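Local coordinates for putative exported protein (Peptoclostridium difficile, PDB 5TTA), which is of unknown function but is probably exported, and contains an alpha/beta domain with an antiparallel sheet, of the DUF5780 family, which is grouped with the E-set folds, at residues A[71-76]-A[172-177]; A[92-97]-A[123-128]; A[129-134]-A[232-237]. All blocks are in the same frame, centred on the assembly; numbering follows the deposited sequence.

Contact 1. Residues A[71-76]-A[172-177]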
loop_
_atom_site.group_PDB
_atom_site.type_symbol
_atom_site.label_atom_id
_atom_site.label_comp_id
_atom_site.label_asym_id
_atom_site.label_seq_id
_atom_site.Cartn_x
_atom_site.Cartn_y
_atom_site.Cartn_z
ATOM N N ALA A 71 15.401 14.997 8.632
ATOM C CA ALA A 71 14.432 14.911 7.547
ATOM C C ALA A 71 13.009 14.861 8.096
ATOM O O ALA A 71 12.736 14.173 9.081
ATOM C CB ALA A 71 14.709 13.673 6.707
ATOM N N ILE A 72 12.091 15.559 7.430
ATOM C CA ILE A 72 10.702 15.672 7.876
ATOM C C ILE A 72 9.825 14.757 7.021
ATOM O O ILE A 72 9.654 14.980 5.815
ATOM C CB ILE A 72 10.221 17.130 7.823
ATOM C CG1 ILE A 72 10.904 17.941 8.944
ATOM C CG2 ILE A 72 8.676 17.214 7.930
ATOM C CD1 ILE A 72 10.771 19.442 8.803
HETATM N N MSE A 73 9.261 13.721 7.646
HETATM C CA MSE A 73 8.455 12.758 6.907
HETATM C C MSE A 73 6.967 13.100 6.892
HETATM O O MSE A 73 6.259 12.628 6.006
HETATM C CB MSE A 73 8.665 11.336 7.458
HETATM C CG MSE A 73 7.815 10.949 8.643
HETATM SE SE MSE A 73 8.223 9.114 9.216
HETATM C CE MSE A 73 7.535 8.196 7.716
ATOM N N ASP A 74 6.473 13.909 7.845
ATOM C CA ASP A 74 5.071 14.307 7.831
ATOM C C ASP A 74 4.929 15.653 8.538
ATOM O O ASP A 74 5.803 16.076 9.292
ATOM C CB ASP A 74 4.170 13.224 8.489
ATOM C CG ASP A 74 2.678 13.358 8.110
ATOM O OD1 ASP A 74 2.308 14.174 7.234
ATOM O OD2 ASP A 74 1.859 12.633 8.707
ATOM N N TYR A 75 3.852 16.362 8.232
ATOM C CA TYR A 75 3.574 17.616 8.924
ATOM C C TYR A 75 2.073 17.814 8.977
ATOM O O TYR A 75 1.314 17.156 8.267
ATOM C CB TYR A 75 4.275 18.837 8.268
ATOM C CG TYR A 75 3.902 19.110 6.813
ATOM C CD1 TYR A 75 2.583 19.419 6.446
ATOM C CD2 TYR A 75 4.872 19.124 5.822
ATOM C CE1 TYR A 75 2.240 19.678 5.126
ATOM C CE2 TYR A 75 4.548 19.393 4.509
ATOM C CZ TYR A 75 3.236 19.673 4.164
ATOM O OH TYR A 75 2.926 19.934 2.840
ATOM N N GLU A 76 1.650 18.720 9.849
ATOM C CA GLU A 76 0.294 19.254 9.843
ATOM C C GLU A 76 0.418 20.767 9.858
ATOM O O GLU A 76 1.077 21.329 10.742
ATOM C CB GLU A 76 -0.532 18.752 11.034
ATOM C CG GLU A 76 -0.665 17.237 11.032
ATOM C CD GLU A 76 -1.492 16.686 12.186
ATOM O OE1 GLU A 76 -1.654 15.444 12.240
ATOM O OE2 GLU A 76 -1.979 17.478 13.028
ATOM N N TYR A 172 8.061 4.380 2.509
ATOM C CA TYR A 172 7.845 5.268 1.371
ATOM C C TYR A 172 7.860 6.727 1.810
ATOM O O TYR A 172 8.539 7.566 1.204
ATOM C CB TYR A 172 6.526 4.908 0.683
ATOM C CG TYR A 172 6.059 5.882 -0.378
ATOM C CD1 TYR A 172 6.448 5.734 -1.709
ATOM C CD2 TYR A 172 5.207 6.937 -0.058
ATOM C CE1 TYR A 172 6.008 6.625 -2.693
ATOM C CE2 TYR A 172 4.763 7.830 -1.033
ATOM C CZ TYR A 172 5.166 7.669 -2.345
ATOM O OH TYR A 172 4.731 8.553 -3.309
ATOM N N ALA A 173 7.144 7.041 2.891
ATOM C CA ALA A 173 7.117 8.409 3.394
ATOM C C ALA A 173 8.507 8.878 3.813
ATOM O O ALA A 173 8.852 10.048 3.625
ATOM C CB ALA A 173 6.130 8.515 4.556
ATOM N N LYS A 174 9.331 7.983 4.370
ATOM C CA LYS A 174 10.698 8.368 4.729
ATOM C C LYS A 174 11.529 8.687 3.484
ATOM O O LYS A 174 12.322 9.635 3.475
ATOM C CB LYS A 174 11.351 7.265 5.565
ATOM C CG LYS A 174 11.099 7.463 7.075
ATOM C CD LYS A 174 10.824 6.159 7.844
ATOM C CE LYS A 174 12.092 5.419 8.257
ATOM N NZ LYS A 174 12.742 4.707 7.120
ATOM N N GLN A 175 11.334 7.929 2.410
ATOM C CA GLN A 175 12.066 8.216 1.182
ATOM C C GLN A 175 11.615 9.526 0.541
ATOM O O GLN A 175 12.395 10.162 -0.178
ATOM C CB GLN A 175 11.898 7.049 0.219
ATOM C CG GLN A 175 12.482 5.762 0.757
ATOM C CD GLN A 175 12.313 4.609 -0.210
ATOM O OE1 GLN A 175 12.485 4.770 -1.419
ATOM N NE2 GLN A 175 11.953 3.443 0.315
ATOM N N ASN A 176 10.370 9.943 0.787
ATOM C CA ASN A 176 9.845 11.203 0.280
ATOM C C ASN A 176 9.968 12.364 1.268
ATOM O O ASN A 176 9.300 13.381 1.083
ATOM C CB ASN A 176 8.375 11.040 -0.106
ATOM C CG ASN A 176 8.205 10.273 -1.372
ATOM O OD1 ASN A 176 8.578 10.747 -2.441
ATOM N ND2 ASN A 176 7.657 9.070 -1.267
ATOM N N ALA A 177 10.799 12.243 2.293
ATOM C CA ALA A 177 10.859 13.277 3.323
ATOM C C ALA A 177 11.508 14.562 2.793
ATOM O O ALA A 177 12.282 14.554 1.825
ATOM C CB ALA A 177 11.639 12.771 4.533
HETATM O O HOH W 1 6.951 12.024 3.497
#
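The C-terminal end of helix 156-175 packs here on the first residues of strand 72-82, at a classic beta bulge in which Met73 and Asp74 both face Thr214 of strand 205-215. Met73 is selenomethionine in this crystal. Along the helical segment, Ala173 comes first. Its CB meets the methyl end of Met73, Met73 CE to Ala173 CB 3.5 Å, a pair tighter than ordinary van der Waals contact. The carbonyl of Ala173 serves a different purpose: a water donates one proton to Ala173 O and the other to Met73 O, 2.7 Å from each, so that the last helical turn and the bulged strand are joined through solvent.

Lys174 starts out away from the strand, yet its aliphatic part lies alongside the Met73 side chain, the two pointing the same way. CG and CD of Lys174 run along SE and CE of Met73, with Met73 SE 3.9 Å from Lys174 CG. The bent lysine chain leads NZ to a salt bridge with Glu171 in the same helix. Asn176 leaves helical geometry, and its ND2 sits over the centre of the Tyr172 ring while making a weak hydrogen bond to Tyr172 O. This turn brings Ala177 back to the strand, where Ile72 forms a backbone hydrogen bond with Ile178. CB of Ala177 touches CB of Ala71 and comes within 4.4 Å of CB of Met73. Its closest approach is to the backbone, where CB of Ala177 lies 3.2 Å from Ile72 O.

Contact 2. Residues A[92-97]-A[123-128]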
loop_
_atom_site.group_PDB
_atom_site.type_symbol
_atom_site.label_atom_id
_atom_site.label_comp_id
_atom_site.label_asym_id
_atom_site.label_seq_id
_atom_site.Cartn_x
_atom_site.Cartn_y
_atom_site.Cartn_z
ATOM N N TYR A 92 -14.757 26.102 1.412
ATOM C CA TYR A 92 -14.596 24.699 1.046
ATOM C C TYR A 92 -13.143 24.513 0.600
ATOM O O TYR A 92 -12.815 24.559 -0.591
ATOM C CB TYR A 92 -15.581 24.317 -0.062
ATOM C CG TYR A 92 -17.033 24.363 0.350
ATOM C CD1 TYR A 92 -17.577 23.379 1.173
ATOM C CD2 TYR A 92 -17.870 25.379 -0.105
ATOM C CE1 TYR A 92 -18.914 23.403 1.534
ATOM C CE2 TYR A 92 -19.230 25.409 0.254
ATOM C CZ TYR A 92 -19.734 24.414 1.071
ATOM O OH TYR A 92 -21.054 24.429 1.449
ATOM N N TRP A 93 -12.253 24.305 1.591
ATOM C CA TRP A 93 -10.813 24.410 1.352
ATOM C C TRP A 93 -10.302 23.379 0.352
ATOM O O TRP A 93 -9.376 23.669 -0.419
ATOM C CB TRP A 93 -10.035 24.230 2.657
ATOM C CG TRP A 93 -10.077 25.424 3.558
ATOM C CD1 TRP A 93 -11.051 25.748 4.475
ATOM C CD2 TRP A 93 -9.096 26.460 3.618
ATOM N NE1 TRP A 93 -10.711 26.932 5.114
ATOM C CE2 TRP A 93 -9.510 27.376 4.615
ATOM C CE3 TRP A 93 -7.884 26.687 2.940
ATOM C CZ2 TRP A 93 -8.769 28.534 4.928
ATOM C CZ3 TRP A 93 -7.139 27.814 3.246
ATOM C CH2 TRP A 93 -7.580 28.735 4.253
ATOM N N ASP A 94 -10.800 22.146 0.430
ATOM C CA ASP A 94 -10.356 21.058 -0.439
ATOM C C ASP A 94 -11.407 20.675 -1.482
ATOM O O ASP A 94 -11.468 19.515 -1.899
ATOM C CB ASP A 94 -9.947 19.834 0.387
ATOM C CG ASP A 94 -11.026 19.362 1.353
ATOM O OD1 ASP A 94 -12.174 19.864 1.300
ATOM O OD2 ASP A 94 -10.730 18.454 2.180
ATOM N N ALA A 95 -12.189 21.646 -1.966
ATOM C CA ALA A 95 -13.176 21.360 -3.002
ATOM C C ALA A 95 -12.496 20.906 -4.290
ATOM O O ALA A 95 -11.405 21.366 -4.638
ATOM C CB ALA A 95 -14.026 22.589 -3.286
ATOM N N GLN A 96 -13.180 20.031 -5.025
ATOM C CA GLN A 96 -12.738 19.597 -6.342
ATOM C C GLN A 96 -13.423 20.412 -7.433
ATOM O O GLN A 96 -14.528 20.929 -7.251
ATOM C CB GLN A 96 -13.040 18.116 -6.568
ATOM C CG GLN A 96 -12.399 17.169 -5.571
ATOM C CD GLN A 96 -12.728 15.717 -5.871
ATOM O OE1 GLN A 96 -11.922 15.005 -6.476
ATOM N NE2 GLN A 96 -13.917 15.269 -5.454
ATOM N N ASN A 97 -12.760 20.512 -8.579
ATOM C CA ASN A 97 -13.323 21.236 -9.701
ATOM C C ASN A 97 -14.343 20.350 -10.397
ATOM O O ASN A 97 -14.236 19.122 -10.379
ATOM C CB ASN A 97 -12.219 21.662 -10.676
ATOM C CG ASN A 97 -11.402 20.485 -11.194
ATOM O OD1 ASN A 97 -10.705 19.804 -10.443
ATOM N ND2 ASN A 97 -11.497 20.235 -12.486
ATOM N N SER A 123 -17.028 21.034 -6.213
ATOM C CA SER A 123 -17.612 19.908 -5.487
ATOM C C SER A 123 -16.946 19.787 -4.120
ATOM O O SER A 123 -15.783 19.344 -4.034
ATOM C CB SER A 123 -17.446 18.611 -6.276
ATOM O OG SER A 123 -18.068 17.521 -5.609
ATOM N N PRO A 124 -17.639 20.140 -3.037
ATOM C CA PRO A 124 -17.022 20.083 -1.705
ATOM C C PRO A 124 -16.539 18.687 -1.331
ATOM O O PRO A 124 -17.086 17.664 -1.759
ATOM C CB PRO A 124 -18.151 20.545 -0.773
ATOM C CG PRO A 124 -19.018 21.388 -1.634
ATOM C CD PRO A 124 -18.957 20.795 -3.011
ATOM N N VAL A 125 -15.480 18.671 -0.525
ATOM C CA VAL A 125 -14.942 17.456 0.065
ATOM C C VAL A 125 -15.163 17.550 1.577
ATOM O O VAL A 125 -16.115 16.960 2.098
ATOM C CB VAL A 125 -13.473 17.270 -0.359
ATOM C CG1 VAL A 125 -12.817 16.156 0.399
ATOM C CG2 VAL A 125 -13.460 16.921 -1.858
ATOM N N SER A 126 -14.332 18.336 2.281
ATOM C CA SER A 126 -14.513 18.640 3.695
ATOM C C SER A 126 -15.608 19.701 3.889
ATOM O O SER A 126 -15.900 20.478 2.980
ATOM C CB SER A 126 -13.196 19.136 4.292
ATOM O OG SER A 126 -12.194 18.129 4.218
ATOM N N PRO A 127 -16.237 19.750 5.067
ATOM C CA PRO A 127 -17.230 20.805 5.329
ATOM C C PRO A 127 -16.645 22.209 5.215
ATOM O O PRO A 127 -15.469 22.440 5.490
ATOM C CB PRO A 127 -17.670 20.524 6.776
ATOM C CG PRO A 127 -17.521 19.023 6.928
ATOM C CD PRO A 127 -16.191 18.752 6.157
ATOM N N LYS A 128 -17.506 23.175 4.887
ATOM C CA LYS A 128 -17.072 24.574 4.892
ATOM C C LYS A 128 -16.566 24.949 6.284
ATOM O O LYS A 128 -17.144 24.526 7.292
ATOM C CB LYS A 128 -18.232 25.496 4.487
ATOM C CG LYS A 128 -17.792 26.959 4.250
ATOM C CD LYS A 128 -18.961 27.949 4.194
ATOM C CE LYS A 128 -19.570 28.072 2.824
ATOM N NZ LYS A 128 -20.887 28.785 2.881
HETATM O O HOH W 2 -13.075 22.854 4.070
HETATM O O HOH W 3 -14.538 21.291 0.566
HETATM O O HOH W 4 -16.100 16.084 -4.201
#
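Asp94 places CG between its own backbone N and carbonyl carbon (chi1 54°), the crowded position, while Ser126 sets OG beside its backbone N (chi1 -62°). The two groups therefore meet as a fork: Ser126 N donates to Asp94 OD1 at 2.8 Å, nearly straight, and Ser126 OG donates to Asp94 OD2 at 2.5 Å, each oxygen using its syn lone pair. A water also donates to Asp94 OD1 and to Ser126 O while accepting from Val125 N.

Asp94 belongs to a type I beta turn, Tyr92 to Ala95, that leads into a short antiparallel ribbon. There Gln96 and Ser123 form a hydrogen-bonded pair, with Gln96 N to Ser123 O at 2.9 Å and Ser123 N to Gln96 O at 2.7 Å. At the other end, the Tyr92 ring is sandwiched by CH-pi contacts: Pro124 CG lies over one face and Lys128 CB over the opposite one, each toward the rim and 3.9 Å from the centroid. Ser126 O lies at the ring edge.

With three donors gripping its two oxygens, the Asp94 carboxylate is held against rotation, and the short bond to Ser126 OG is consistent with a charged, ionised group.

Contact 3. Residues A[129-134]-A[232-237]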
loop_
_atom_site.group_PDB
_atom_site.type_symbol
_atom_site.label_atom_id
_atom_site.label_comp_id
_atom_site.label_asym_id
_atom_site.label_seq_id
_atom_site.Cartn_x
_atom_site.Cartn_y
_atom_site.Cartn_z
ATOM N N SER A 129 -15.474 25.716 6.343
ATOM C CA SER A 129 -14.811 25.986 7.623
ATOM C C SER A 129 -13.889 27.194 7.507
ATOM O O SER A 129 -13.358 27.486 6.433
ATOM C CB SER A 129 -14.016 24.757 8.096
ATOM O OG SER A 129 -13.250 25.039 9.259
ATOM N N TYR A 130 -13.680 27.899 8.635
ATOM C CA TYR A 130 -12.659 28.952 8.635
ATOM C C TYR A 130 -11.243 28.391 8.486
ATOM O O TYR A 130 -10.344 29.091 8.009
ATOM C CB TYR A 130 -12.735 29.788 9.925
ATOM C CG TYR A 130 -13.885 30.791 9.982
ATOM C CD1 TYR A 130 -13.893 31.924 9.171
ATOM C CD2 TYR A 130 -14.948 30.609 10.872
ATOM C CE1 TYR A 130 -14.949 32.840 9.216
ATOM C CE2 TYR A 130 -15.987 31.521 10.933
ATOM C CZ TYR A 130 -15.985 32.627 10.105
ATOM O OH TYR A 130 -17.036 33.515 10.170
ATOM N N SER A 131 -11.000 27.168 8.921
ATOM C CA SER A 131 -9.647 26.636 8.881
ATOM C C SER A 131 -9.559 25.332 8.093
ATOM O O SER A 131 -10.529 24.591 7.949
ATOM C CB SER A 131 -9.112 26.375 10.287
ATOM O OG SER A 131 -9.836 25.307 10.868
ATOM N N HIS A 132 -8.348 25.021 7.636
ATOM C CA HIS A 132 -8.061 23.712 7.072
ATOM C C HIS A 132 -6.671 23.266 7.496
ATOM O O HIS A 132 -5.724 24.058 7.485
ATOM C CB HIS A 132 -8.137 23.712 5.536
ATOM C CG HIS A 132 -7.958 22.349 4.945
ATOM N ND1 HIS A 132 -8.898 21.357 5.095
ATOM C CD2 HIS A 132 -6.953 21.809 4.208
ATOM C CE1 HIS A 132 -8.491 20.266 4.465
ATOM N NE2 HIS A 132 -7.308 20.511 3.926
ATOM N N THR A 133 -6.531 21.991 7.836
ATOM C CA THR A 133 -5.225 21.473 8.212
ATOM C C THR A 133 -4.733 20.576 7.092
ATOM O O THR A 133 -5.295 19.498 6.871
ATOM C CB THR A 133 -5.272 20.735 9.547
ATOM O OG1 THR A 133 -5.570 21.685 10.582
ATOM C CG2 THR A 133 -3.914 20.108 9.846
ATOM N N TYR A 134 -3.680 21.026 6.415
ATOM C CA TYR A 134 -3.012 20.234 5.392
ATOM C C TYR A 134 -2.035 19.246 6.030
ATOM O O TYR A 134 -1.304 19.582 6.972
ATOM C CB TYR A 134 -2.276 21.165 4.433
ATOM C CG TYR A 134 -3.150 22.089 3.641
ATOM C CD1 TYR A 134 -3.813 21.630 2.473
ATOM C CD2 TYR A 134 -3.313 23.437 4.012
ATOM C CE1 TYR A 134 -4.619 22.488 1.722
ATOM C CE2 TYR A 134 -4.119 24.307 3.267
ATOM C CZ TYR A 134 -4.766 23.811 2.104
ATOM O OH TYR A 134 -5.551 24.645 1.342
ATOM N N SER A 232 -6.512 32.980 18.631
ATOM C CA SER A 232 -6.412 34.404 18.319
ATOM C C SER A 232 -6.971 34.749 16.942
ATOM O O SER A 232 -7.514 35.847 16.753
ATOM C CB SER A 232 -4.957 34.848 18.398
ATOM O OG SER A 232 -4.459 34.702 19.710
ATOM N N PHE A 233 -6.838 33.856 15.970
ATOM C CA PHE A 233 -7.126 34.203 14.585
ATOM C C PHE A 233 -8.389 33.571 14.012
ATOM O O PHE A 233 -9.056 34.215 13.212
ATOM C CB PHE A 233 -5.938 33.820 13.680
ATOM C CG PHE A 233 -4.725 34.719 13.826
ATOM C CD1 PHE A 233 -3.523 34.219 14.320
ATOM C CD2 PHE A 233 -4.779 36.054 13.440
ATOM C CE1 PHE A 233 -2.388 35.038 14.443
ATOM C CE2 PHE A 233 -3.657 36.874 13.565
ATOM C CZ PHE A 233 -2.455 36.354 14.055
ATOM N N GLN A 234 -8.725 32.318 14.338
ATOM C CA GLN A 234 -9.734 31.605 13.546
ATOM C C GLN A 234 -11.099 32.255 13.726
ATOM O O GLN A 234 -11.584 32.409 14.857
ATOM C CB GLN A 234 -9.806 30.123 13.913
ATOM C CG GLN A 234 -11.035 29.439 13.282
ATOM C CD GLN A 234 -11.026 27.926 13.390
ATOM O OE1 GLN A 234 -11.376 27.214 12.434
ATOM N NE2 GLN A 234 -10.670 27.424 14.559
ATOM N N GLY A 235 -11.702 32.661 12.606
ATOM C CA GLY A 235 -12.965 33.363 12.609
ATOM C C GLY A 235 -12.948 34.770 13.175
ATOM O O GLY A 235 -14.010 35.304 13.477
ATOM N N LYS A 236 -11.779 35.404 13.294
ATOM C CA LYS A 236 -11.668 36.756 13.833
ATOM C C LYS A 236 -11.170 37.719 12.765
ATOM O O LYS A 236 -10.337 37.357 11.932
ATOM C CB LYS A 236 -10.696 36.806 15.010
ATOM C CG LYS A 236 -10.847 35.689 16.011
ATOM C CD LYS A 236 -11.940 35.986 17.015
ATOM C CE LYS A 236 -11.624 35.344 18.370
ATOM N NZ LYS A 236 -10.532 36.043 19.146
ATOM N N GLU A 237 -11.642 38.959 12.839
ATOM C CA GLU A 237 -11.138 40.025 11.979
ATOM C C GLU A 237 -9.692 40.371 12.350
ATOM O O GLU A 237 -9.297 40.314 13.514
ATOM C CB GLU A 237 -12.043 41.260 12.097
ATOM C CG GLU A 237 -11.859 42.283 10.979
ATOM C CD GLU A 237 -12.965 43.331 10.921
ATOM O OE1 GLU A 237 -13.961 43.208 11.668
ATOM O OE2 GLU A 237 -12.834 44.286 10.123
#
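One direct hydrogen bond spans this surface contact between the start of strand 131-135 and the turn that follows helix 226-233. Ser131 holds OG in the crowded position between its backbone N and carbonyl carbon, from which it donates to Gln234 OE1 at 2.9 Å. The hydroxyl approaches from above the amide plane, 44° out of it, instead of along a lone pair. Gln234 reaches it with an extended chain, CG anti to the backbone N. Within the strand segment, Ser129 OG donates in turn to Ser131 O, 3.1 Å away and on a lone pair of that carbonyl, a bond that spans Tyr130.

Apolar and CH-pi packing makes up the rest of the side-chain contact. The Tyr130 ring lies flat against Gly235, whose bare CA stands 3.6 Å from the ring centroid and only 5° off the normal, over the middle of the face. Beside it, CG of Gln234 rests on CB of Tyr130 at 3.8 Å. Phe233 packs on Leu80 of the adjacent strand 72-82.

In the backbone, Lys236 N donates to Phe233 O at 3.0 Å, closing the turn, and Gly235 takes a positive phi (69°). The arrangement is a type II beta turn from Phe233 to Lys236 with glycine at its third position, the Tyr130 ring face lying over the glycine CA where the helix exit meets the sheet.

How the contacts relate
Strand 72-82 connects the three sites. Contact 1 uses its beginning, and strand 131-135 of contact 3 pairs with it, so Glu76 and Tyr75 pack against Thr133 and Tyr134 although the two contact centres, on opposite sides of the chain's centre, are about 25 Å apart. Contact 2 lies about 15 Å from contact 3, centre to centre; its Trp93 touches Cys79 and Ala81 of strand 72-82, packs on His132 and Tyr134, and bonds through NE1 to Ser129 O. Along the chain, contact 2 is nested within contact 1 and precedes contact 3, while contacts 1 and 3 interleave. The end of helix 156-175 and the turn after helix 226-233 thus both meet one sheet within the DUF5780 region.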